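Local coordinates for putative outer membrane protein (LpxR) (Salmonella typhimurium, PDB 3FID) that probably removes acyl chains from lipid A, acting as a lipopolysaccharide-modifying, zinc-binding enzyme built as a beta-barrel in the bacterial outer membrane, at residues Ala56-Ser61 with Phe82-Leu87; Ile5-Asp10 with Ala35-Gly40; Ile108-Gly113 with Ile137-Gly142. All blocks are in the same frame, centred on the assembly; numbering follows the deposited sequence.

Interaction 1: Ala56-Ser61 with Phe82-Leu87; sequences AQDIYS and FLHTGL. With ZN (zinc ion), chain E.
The methyl of Ala56 lies over one face of the His84 imidazole, offset toward the rim, in a CH-pi contact with CB of Ala56 3.7 Å from the ring centroid of His84. Phe82 CE2 sits above the centre of the opposite face, sandwiching the imidazole between a small aliphatic group and an aromatic one. Ala56 suits its place because the paired strands hold it across from His84, and a methyl is small enough to lie against the ring face.

The strands run antiparallel. Ala56 with His84 and Asp58 with Phe82 form hydrogen-bonded pairs, while Gln57 and Leu83 between them face the other side, where CD1 of Leu83 rests 4.1 Å from CB of Gln57.

His84 CG stands between the backbone N and the carbonyl carbon (chi1 46°), and the ring is gripped at both nitrogens. ND1 of His84 binds zinc at 2.1 Å, in a site completed by His54, Asp104 and water. NE2 of His84 donates to OD2 of Asp58 at 2.9 Å, with the acceptor near the ring plane but met on the anti side of the carboxylate and tilted 30° out of its plane. OD1 of Asp58 is held by the Tyr33 hydroxyl and a salt bridge to Arg205.

Asp58 is thus a second-shell residue that fixes the rotation of a zinc ligand; its charge probably makes the imidazole a stronger donor to the metal.

Interaction 2: Ile5-Asp10 with Ala35-Gly40; sequences ISVAND and AGLFLG. With ZN (zinc ion), chain G.
Ser6 and Phe38 face each other as a hydrogen-bonded pair of antiparallel strands, but their two bonds are unequal. Ser6 N reaches Phe38 O at 2.9 Å, nearly straight, whereas Phe38 N meets Ser6 O at 3.0 Å in a bent, weak bond. Two residues on, Ala8 N donates to Gly36 O at 3.0 Å and Gly36 N returns a bond to Ala8 O at 2.9 Å. Here CA of Ala8 is only 4.4 Å from CA of Gly36; glycine fits because a side chain there would crowd the Ala8 methyl on the same face.

The Ser6 hydroxyl is satisfied by Asp291, a polar pairing suited to the inward face that carries Ser6, Ala8 and Phe38. On the outer surface Val7 CG2 packs obliquely against Leu37 CD1 at 3.9 Å, consistent with a position facing lipid. Just past the strand, Asp10 OD2 binds zinc at 2.3 Å, with the carbonyl oxygen of Thr34 among the other ligands.

Ile5 and Val7 pair through their backbones with strand 285-295, and Ala35 and Leu37 with strand 49-60. Strand 2-9 therefore closes the barrel between strand 285-295, the last of the chain, and strand 33-44, reached through helices 16-23 and 25-29.

Interaction 3: Ile108-Gly113 with Ile137-Gly142; sequences IGPDAG and IENRYG
Ile108 and Arg140 form a single antiparallel hydrogen-bonded pair, with Ile108 N 3.1 Å from Arg140 O and Arg140 N 2.8 Å from Ile108 O. Beyond it the first segment leaves the sheet: Gly109 adopts phi 146°, a conformation in which a beta-carbon would press on the preceding carbonyl, so glycine suits it well. CA of Gly109 comes within 3.2 Å of Ile137 O in a nearly straight CA-H...O contact. Residues 110-112 then wind into a short 3-10 turn, and Gly113 occupies the N-cap position of helix 114-125. The opposite segment stays extended and enters its strand at Arg140.

OD1 of Asn139 accepts the N-H of Asp111 at 3.0 Å, the donor lying in the amide plane on a lone pair. The bonds within the turn come from Ala112 N and Gly113 N, so asparagine supplies the earlier Asp111 N with an acceptor from across the contact. Chi1 of -73° sets Asn139 CG beside its own backbone N. Proline suits the first position of the 3-10 turn, where its ring fixes phi (-52°), and CD of Pro110 rests beside Ile137 O and Asn139 OD1.

Asp111 crosses Asn139 at about a right angle, and OD2 of Asp111 accepts the hydroxyl of Tyr141 at 2.7 Å, on the anti side of the carboxylate. The long phenol lets Tyr141, whose CB points away, reach back to the turn. Ile108 CG2 and Ile137 CG2 approach to 4.4 Å, a buried apolar pair covered by Tyr232.

The arrangement is that of a barrel rim: two neighbouring strands keep their last pairing while the loop between them, carrying helix 114-125, is tied down at its base. Such long connections are consistent with the extracellular side of an outer-membrane barrel.

All three contacts belong to one antiparallel beta-barrel and follow in series along the chain: interaction 2 closes before interaction 1 opens, and interaction 1 closes before interaction 3 opens. Interactions 1 and 2 have centres about 9 Å apart and share the pairing of strands 33-44 and 49-60, seen in Gln57 N to Leu37 O at 2.9 Å. Interaction 3 lies about 10 Å from interaction 1, centre to centre, and meets it through Gln57 NE2, 2.9 Å from Ala112 O. Interactions 2 and 3, about 19 Å apart between centres, do not touch. Strand 49-60 thus connects interaction 1, with its zinc ligand His84, both to interaction 2, with zinc ligand Asp10, and to the loop at the rim.

Interaction 1: Ala56-Ser61 with Phe82-Leu87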
loop_
_atom_site.group_PDB
_atom_site.type_symbol
_atom_site.label_atom_id
_atom_site.label_comp_id
_atom_site.label_asym_id
_atom_site.label_seq_id
_atom_site.Cartn_x
_atom_site.Cartn_y
_atom_site.Cartn_z
ATOM N N ALA A 56 -9.397 -6.363 1.009
ATOM C CA ALA A 56 -9.079 -4.974 0.689
ATOM C C ALA A 56 -9.625 -4.567 -0.682
ATOM O O ALA A 56 -9.864 -5.428 -1.539
ATOM C CB ALA A 56 -7.564 -4.770 0.746
ATOM N N GLN A 57 -9.822 -3.266 -0.854
ATOM C CA GLN A 57 -10.182 -2.689 -2.157
ATOM C C GLN A 57 -9.340 -1.438 -2.383
ATOM O O GLN A 57 -9.308 -0.527 -1.550
ATOM C CB GLN A 57 -11.670 -2.328 -2.227
ATOM C CG GLN A 57 -12.144 -1.994 -3.681
ATOM C CD GLN A 57 -13.341 -1.068 -3.733
ATOM O OE1 GLN A 57 -13.427 -0.093 -2.985
ATOM N NE2 GLN A 57 -14.280 -1.377 -4.618
ATOM N N ASP A 58 -8.641 -1.407 -3.508
ATOM C CA ASP A 58 -7.867 -0.234 -3.886
ATOM C C ASP A 58 -8.356 0.290 -5.224
ATOM O O ASP A 58 -8.663 -0.505 -6.105
ATOM C CB ASP A 58 -6.415 -0.635 -3.974
ATOM C CG ASP A 58 -5.881 -1.037 -2.627
ATOM O OD1 ASP A 58 -5.957 -0.175 -1.712
ATOM O OD2 ASP A 58 -5.451 -2.198 -2.503
ATOM N N ILE A 59 -8.454 1.619 -5.331
ATOM C CA ILE A 59 -9.073 2.306 -6.473
ATOM C C ILE A 59 -8.023 3.256 -7.070
ATOM O O ILE A 59 -7.346 3.990 -6.324
ATOM C CB ILE A 59 -10.313 3.093 -6.021
ATOM C CG1 ILE A 59 -11.299 2.156 -5.280
ATOM C CG2 ILE A 59 -11.036 3.800 -7.248
ATOM C CD1 ILE A 59 -12.583 2.878 -4.823
ATOM N N TYR A 60 -7.892 3.196 -8.401
ATOM C CA TYR A 60 -6.874 3.920 -9.168
ATOM C C TYR A 60 -7.586 4.789 -10.189
ATOM O O TYR A 60 -8.675 4.432 -10.653
ATOM C CB TYR A 60 -5.890 2.951 -9.864
ATOM C CG TYR A 60 -5.185 2.115 -8.814
ATOM C CD1 TYR A 60 -4.119 2.645 -8.098
ATOM C CD2 TYR A 60 -5.636 0.833 -8.484
ATOM C CE1 TYR A 60 -3.488 1.916 -7.070
ATOM C CE2 TYR A 60 -5.007 0.088 -7.468
ATOM C CZ TYR A 60 -3.941 0.649 -6.769
ATOM O OH TYR A 60 -3.305 -0.046 -5.758
ATOM N N SER A 61 -6.968 5.926 -10.506
ATOM C CA SER A 61 -7.698 7.052 -11.150
ATOM C C SER A 61 -6.773 7.797 -12.132
ATOM O O SER A 61 -5.552 7.862 -11.901
ATOM C CB SER A 61 -8.202 8.023 -10.068
ATOM O OG SER A 61 -8.910 9.134 -10.651
ATOM N N PHE A 82 -8.871 -2.821 -7.657
ATOM C CA PHE A 82 -8.297 -4.110 -7.325
ATOM C C PHE A 82 -8.963 -4.539 -6.009
ATOM O O PHE A 82 -8.816 -3.873 -5.002
ATOM C CB PHE A 82 -6.787 -3.903 -7.154
ATOM C CG PHE A 82 -6.030 -5.124 -6.672
ATOM C CD1 PHE A 82 -6.402 -6.413 -7.053
ATOM C CD2 PHE A 82 -4.889 -4.946 -5.890
ATOM C CE1 PHE A 82 -5.648 -7.518 -6.654
ATOM C CE2 PHE A 82 -4.135 -6.044 -5.461
ATOM C CZ PHE A 82 -4.523 -7.333 -5.849
ATOM N N LEU A 83 -9.716 -5.633 -6.047
ATOM C CA LEU A 83 -10.396 -6.176 -4.854
ATOM C C LEU A 83 -9.718 -7.496 -4.510
ATOM O O LEU A 83 -9.556 -8.343 -5.375
ATOM C CB LEU A 83 -11.864 -6.443 -5.173
ATOM C CG LEU A 83 -12.717 -7.074 -4.063
ATOM C CD1 LEU A 83 -13.017 -6.114 -2.859
ATOM C CD2 LEU A 83 -14.004 -7.486 -4.780
ATOM N N HIS A 84 -9.279 -7.664 -3.267
ATOM C CA HIS A 84 -8.395 -8.807 -2.988
ATOM C C HIS A 84 -8.536 -9.340 -1.577
ATOM O O HIS A 84 -8.956 -8.636 -0.682
ATOM C CB HIS A 84 -6.925 -8.487 -3.311
ATOM C CG HIS A 84 -6.446 -7.158 -2.788
ATOM N ND1 HIS A 84 -5.468 -7.042 -1.826
ATOM C CD2 HIS A 84 -6.790 -5.894 -3.124
ATOM C CE1 HIS A 84 -5.227 -5.760 -1.599
ATOM N NE2 HIS A 84 -6.036 -5.045 -2.359
ATOM N N THR A 85 -8.215 -10.622 -1.408
ATOM C CA THR A 85 -8.217 -11.203 -0.091
ATOM C C THR A 85 -7.046 -12.150 -0.065
ATOM O O THR A 85 -6.676 -12.688 -1.085
ATOM C CB THR A 85 -9.566 -11.935 0.244
ATOM O OG1 THR A 85 -9.496 -12.483 1.568
ATOM C CG2 THR A 85 -9.905 -13.036 -0.756
ATOM N N GLY A 86 -6.461 -12.384 1.100
ATOM C CA GLY A 86 -5.425 -13.390 1.113
ATOM C C GLY A 86 -4.972 -13.781 2.499
ATOM O O GLY A 86 -5.527 -13.336 3.485
ATOM N N LEU A 87 -3.914 -14.579 2.521
ATOM C CA LEU A 87 -3.309 -15.086 3.730
ATOM C C LEU A 87 -1.809 -14.853 3.632
ATOM O O LEU A 87 -1.236 -14.896 2.530
ATOM C CB LEU A 87 -3.548 -16.597 3.809
ATOM C CG LEU A 87 -4.966 -17.063 4.149
ATOM C CD1 LEU A 87 -5.090 -18.547 3.797
ATOM C CD2 LEU A 87 -5.280 -16.790 5.632
HETATM ZN ZN ZN E . -4.279 -8.365 -0.723
HETATM O O HOH W 1 -2.254 -7.344 -0.746
#

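Interaction 2: Ile5-Asp10 with Ala35-Gly40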
loop_
_atom_site.group_PDB
_atom_site.type_symbol
_atom_site.label_atom_id
_atom_site.label_comp_id
_atom_site.label_asym_id
_atom_site.label_seq_id
_atom_site.Cartn_x
_atom_site.Cartn_y
_atom_site.Cartn_z
ATOM N N ILE A 5 -7.791 -1.766 10.756
ATOM C CA ILE A 5 -8.536 -1.101 9.678
ATOM C C ILE A 5 -7.580 -0.064 9.100
ATOM O O ILE A 5 -6.995 0.713 9.851
ATOM C CB ILE A 5 -9.737 -0.300 10.249
ATOM C CG1 ILE A 5 -10.501 -1.158 11.271
ATOM C CG2 ILE A 5 -10.640 0.257 9.095
ATOM C CD1 ILE A 5 -11.794 -1.781 10.761
ATOM N N SER A 6 -7.447 -0.012 7.781
ATOM C CA SER A 6 -6.579 1.012 7.201
ATOM C C SER A 6 -7.285 1.712 6.037
ATOM O O SER A 6 -7.902 1.055 5.195
ATOM C CB SER A 6 -5.239 0.425 6.767
ATOM O OG SER A 6 -4.393 1.443 6.178
ATOM N N VAL A 7 -7.202 3.033 6.031
ATOM C CA VAL A 7 -7.801 3.873 4.981
ATOM C C VAL A 7 -6.646 4.626 4.274
ATOM O O VAL A 7 -5.839 5.296 4.940
ATOM C CB VAL A 7 -8.851 4.841 5.600
ATOM C CG1 VAL A 7 -9.404 5.862 4.578
ATOM C CG2 VAL A 7 -10.023 4.041 6.242
ATOM N N ALA A 8 -6.567 4.508 2.946
ATOM C CA ALA A 8 -5.595 5.284 2.142
ATOM C C ALA A 8 -6.358 6.326 1.340
ATOM O O ALA A 8 -7.463 6.055 0.875
ATOM C CB ALA A 8 -4.820 4.401 1.217
ATOM N N ASN A 9 -5.776 7.510 1.217
ATOM C CA ASN A 9 -6.379 8.588 0.453
ATOM C C ASN A 9 -5.262 9.475 -0.137
ATOM O O ASN A 9 -4.254 9.754 0.527
ATOM C CB ASN A 9 -7.323 9.410 1.346
ATOM C CG ASN A 9 -8.416 10.155 0.554
ATOM O OD1 ASN A 9 -8.228 10.575 -0.601
ATOM N ND2 ASN A 9 -9.566 10.322 1.190
ATOM N N ASP A 10 -5.448 9.901 -1.388
ATOM C CA ASP A 10 -4.533 10.894 -1.947
ATOM C C ASP A 10 -4.796 12.277 -1.330
ATOM O O ASP A 10 -3.884 13.127 -1.287
ATOM C CB ASP A 10 -4.569 10.928 -3.488
ATOM C CG ASP A 10 -5.916 11.325 -4.034
ATOM O OD1 ASP A 10 -5.982 12.226 -4.876
ATOM O OD2 ASP A 10 -6.928 10.742 -3.651
ATOM N N ALA A 35 -8.107 5.803 -3.505
ATOM C CA ALA A 35 -8.656 5.337 -2.244
ATOM C C ALA A 35 -8.193 3.931 -1.940
ATOM O O ALA A 35 -8.039 3.101 -2.830
ATOM C CB ALA A 35 -10.222 5.373 -2.284
ATOM N N GLY A 36 -8.029 3.640 -0.651
ATOM C CA GLY A 36 -7.835 2.262 -0.218
ATOM C C GLY A 36 -8.646 1.984 1.038
ATOM O O GLY A 36 -8.808 2.872 1.893
ATOM N N LEU A 37 -9.191 0.773 1.115
ATOM C CA LEU A 37 -9.798 0.238 2.357
ATOM C C LEU A 37 -9.226 -1.150 2.582
ATOM O O LEU A 37 -9.123 -1.945 1.635
ATOM C CB LEU A 37 -11.324 0.137 2.260
ATOM C CG LEU A 37 -12.009 -0.127 3.637
ATOM C CD1 LEU A 37 -11.536 0.820 4.750
ATOM C CD2 LEU A 37 -13.544 -0.048 3.542
ATOM N N PHE A 38 -8.873 -1.443 3.827
ATOM C CA PHE A 38 -8.221 -2.707 4.181
ATOM C C PHE A 38 -8.682 -3.084 5.591
ATOM O O PHE A 38 -8.721 -2.238 6.480
ATOM C CB PHE A 38 -6.674 -2.516 4.109
ATOM C CG PHE A 38 -5.858 -3.656 4.685
ATOM C CD1 PHE A 38 -5.697 -3.780 6.057
ATOM C CD2 PHE A 38 -5.176 -4.550 3.844
ATOM C CE1 PHE A 38 -4.926 -4.814 6.615
ATOM C CE2 PHE A 38 -4.380 -5.603 4.379
ATOM C CZ PHE A 38 -4.270 -5.729 5.789
ATOM N N LEU A 39 -9.046 -4.348 5.767
ATOM C CA LEU A 39 -9.375 -4.905 7.081
ATOM C C LEU A 39 -8.569 -6.177 7.195
ATOM O O LEU A 39 -8.544 -7.007 6.265
ATOM C CB LEU A 39 -10.889 -5.158 7.186
ATOM C CG LEU A 39 -11.519 -5.680 8.487
ATOM C CD1 LEU A 39 -11.244 -4.789 9.703
ATOM C CD2 LEU A 39 -13.036 -5.870 8.313
ATOM N N GLY A 40 -7.843 -6.321 8.298
ATOM C CA GLY A 40 -6.952 -7.469 8.428
ATOM C C GLY A 40 -6.895 -8.006 9.853
ATOM O O GLY A 40 -7.197 -7.303 10.807
HETATM ZN ZN ZN G . -8.977 9.777 -4.099
#

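Interaction 3: Ile108-Gly113 with Ile137-Gly142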
loop_
_atom_site.group_PDB
_atom_site.type_symbol
_atom_site.label_atom_id
_atom_site.label_comp_id
_atom_site.label_asym_id
_atom_site.label_seq_id
_atom_site.Cartn_x
_atom_site.Cartn_y
_atom_site.Cartn_z
ATOM N N ILE A 108 -9.036 -7.398 -10.881
ATOM C CA ILE A 108 -8.992 -6.002 -11.332
ATOM C C ILE A 108 -9.983 -5.919 -12.487
ATOM O O ILE A 108 -9.910 -6.728 -13.418
ATOM C CB ILE A 108 -7.576 -5.614 -11.832
ATOM C CG1 ILE A 108 -6.560 -5.684 -10.670
ATOM C CG2 ILE A 108 -7.588 -4.231 -12.444
ATOM C CD1 ILE A 108 -5.081 -5.684 -11.115
ATOM N N GLY A 109 -10.894 -4.958 -12.428
ATOM C CA GLY A 109 -11.942 -4.835 -13.443
ATOM C C GLY A 109 -13.209 -4.327 -12.803
ATOM O O GLY A 109 -13.216 -4.013 -11.603
ATOM N N PRO A 110 -14.298 -4.194 -13.587
ATOM C CA PRO A 110 -15.583 -3.763 -13.006
ATOM C C PRO A 110 -16.035 -4.602 -11.769
ATOM O O PRO A 110 -16.623 -4.059 -10.839
ATOM C CB PRO A 110 -16.559 -3.955 -14.170
ATOM C CG PRO A 110 -15.735 -3.757 -15.358
ATOM C CD PRO A 110 -14.393 -4.374 -15.053
ATOM N N ASP A 111 -15.734 -5.897 -11.761
ATOM C CA ASP A 111 -16.082 -6.799 -10.644
ATOM C C ASP A 111 -15.423 -6.412 -9.308
ATOM O O ASP A 111 -15.901 -6.811 -8.251
ATOM C CB ASP A 111 -15.738 -8.256 -10.985
ATOM C CG ASP A 111 -16.628 -8.823 -12.096
ATOM O OD1 ASP A 111 -17.447 -8.044 -12.650
ATOM O OD2 ASP A 111 -16.479 -10.030 -12.413
ATOM N N ALA A 112 -14.357 -5.606 -9.368
ATOM C CA ALA A 112 -13.694 -5.142 -8.145
ATOM C C ALA A 112 -14.499 -4.070 -7.412
ATOM O O ALA A 112 -14.237 -3.763 -6.251
ATOM C CB ALA A 112 -12.271 -4.660 -8.470
ATOM N N GLY A 113 -15.481 -3.472 -8.103
ATOM C CA GLY A 113 -16.474 -2.573 -7.475
ATOM C C GLY A 113 -16.047 -1.129 -7.256
ATOM O O GLY A 113 -16.615 -0.424 -6.407
ATOM N N ILE A 137 -10.721 -0.263 -16.719
ATOM C CA ILE A 137 -10.034 -1.503 -17.080
ATOM C C ILE A 137 -10.957 -2.717 -16.931
ATOM O O ILE A 137 -11.639 -2.862 -15.927
ATOM C CB ILE A 137 -8.703 -1.708 -16.267
ATOM C CG1 ILE A 137 -7.751 -0.500 -16.468
ATOM C CG2 ILE A 137 -8.014 -3.022 -16.641
ATOM C CD1 ILE A 137 -7.257 -0.258 -17.930
ATOM N N GLU A 138 -10.966 -3.581 -17.942
ATOM C CA GLU A 138 -11.826 -4.774 -17.965
ATOM C C GLU A 138 -11.339 -5.892 -17.035
ATOM O O GLU A 138 -10.146 -5.938 -16.678
ATOM C CB GLU A 138 -11.891 -5.317 -19.384
ATOM C CG GLU A 138 -10.640 -6.063 -19.820
ATOM C CD GLU A 138 -10.694 -6.489 -21.299
ATOM O OE1 GLU A 138 -9.658 -6.932 -21.824
ATOM O OE2 GLU A 138 -11.755 -6.351 -21.925
ATOM N N ASN A 139 -12.246 -6.811 -16.690
ATOM C CA ASN A 139 -11.987 -7.862 -15.695
ATOM C C ASN A 139 -10.805 -8.762 -16.038
ATOM O O ASN A 139 -10.669 -9.222 -17.182
ATOM C CB ASN A 139 -13.220 -8.751 -15.479
ATOM C CG ASN A 139 -14.332 -8.063 -14.698
ATOM O OD1 ASN A 139 -14.083 -7.379 -13.708
ATOM N ND2 ASN A 139 -15.586 -8.256 -15.142
ATOM N N ARG A 140 -9.951 -8.992 -15.040
ATOM C CA ARG A 140 -9.036 -10.113 -15.039
ATOM C C ARG A 140 -8.951 -10.594 -13.611
ATOM O O ARG A 140 -8.646 -9.817 -12.717
ATOM C CB ARG A 140 -7.646 -9.775 -15.565
ATOM C CG ARG A 140 -6.743 -11.001 -15.492
ATOM C CD ARG A 140 -5.354 -10.741 -15.954
ATOM N NE ARG A 140 -5.277 -10.455 -17.380
ATOM C CZ ARG A 140 -4.134 -10.168 -18.000
ATOM N NH1 ARG A 140 -2.984 -10.141 -17.306
ATOM N NH2 ARG A 140 -4.130 -9.907 -19.300
ATOM N N TYR A 141 -9.283 -11.868 -13.412
ATOM C CA TYR A 141 -9.243 -12.514 -12.107
ATOM C C TYR A 141 -7.881 -13.114 -12.008
ATOM O O TYR A 141 -7.306 -13.524 -13.026
ATOM C CB TYR A 141 -10.294 -13.627 -12.028
ATOM C CG TYR A 141 -11.638 -13.108 -11.640
ATOM C CD1 TYR A 141 -12.044 -13.103 -10.307
ATOM C CD2 TYR A 141 -12.513 -12.592 -12.611
ATOM C CE1 TYR A 141 -13.291 -12.577 -9.927
ATOM C CE2 TYR A 141 -13.761 -12.086 -12.242
ATOM C CZ TYR A 141 -14.135 -12.082 -10.895
ATOM O OH TYR A 141 -15.361 -11.584 -10.538
ATOM N N GLY A 142 -7.334 -13.167 -10.800
ATOM C CA GLY A 142 -6.001 -13.718 -10.674
ATOM C C GLY A 142 -5.546 -13.910 -9.255
ATOM O O GLY A 142 -6.338 -13.865 -8.321
#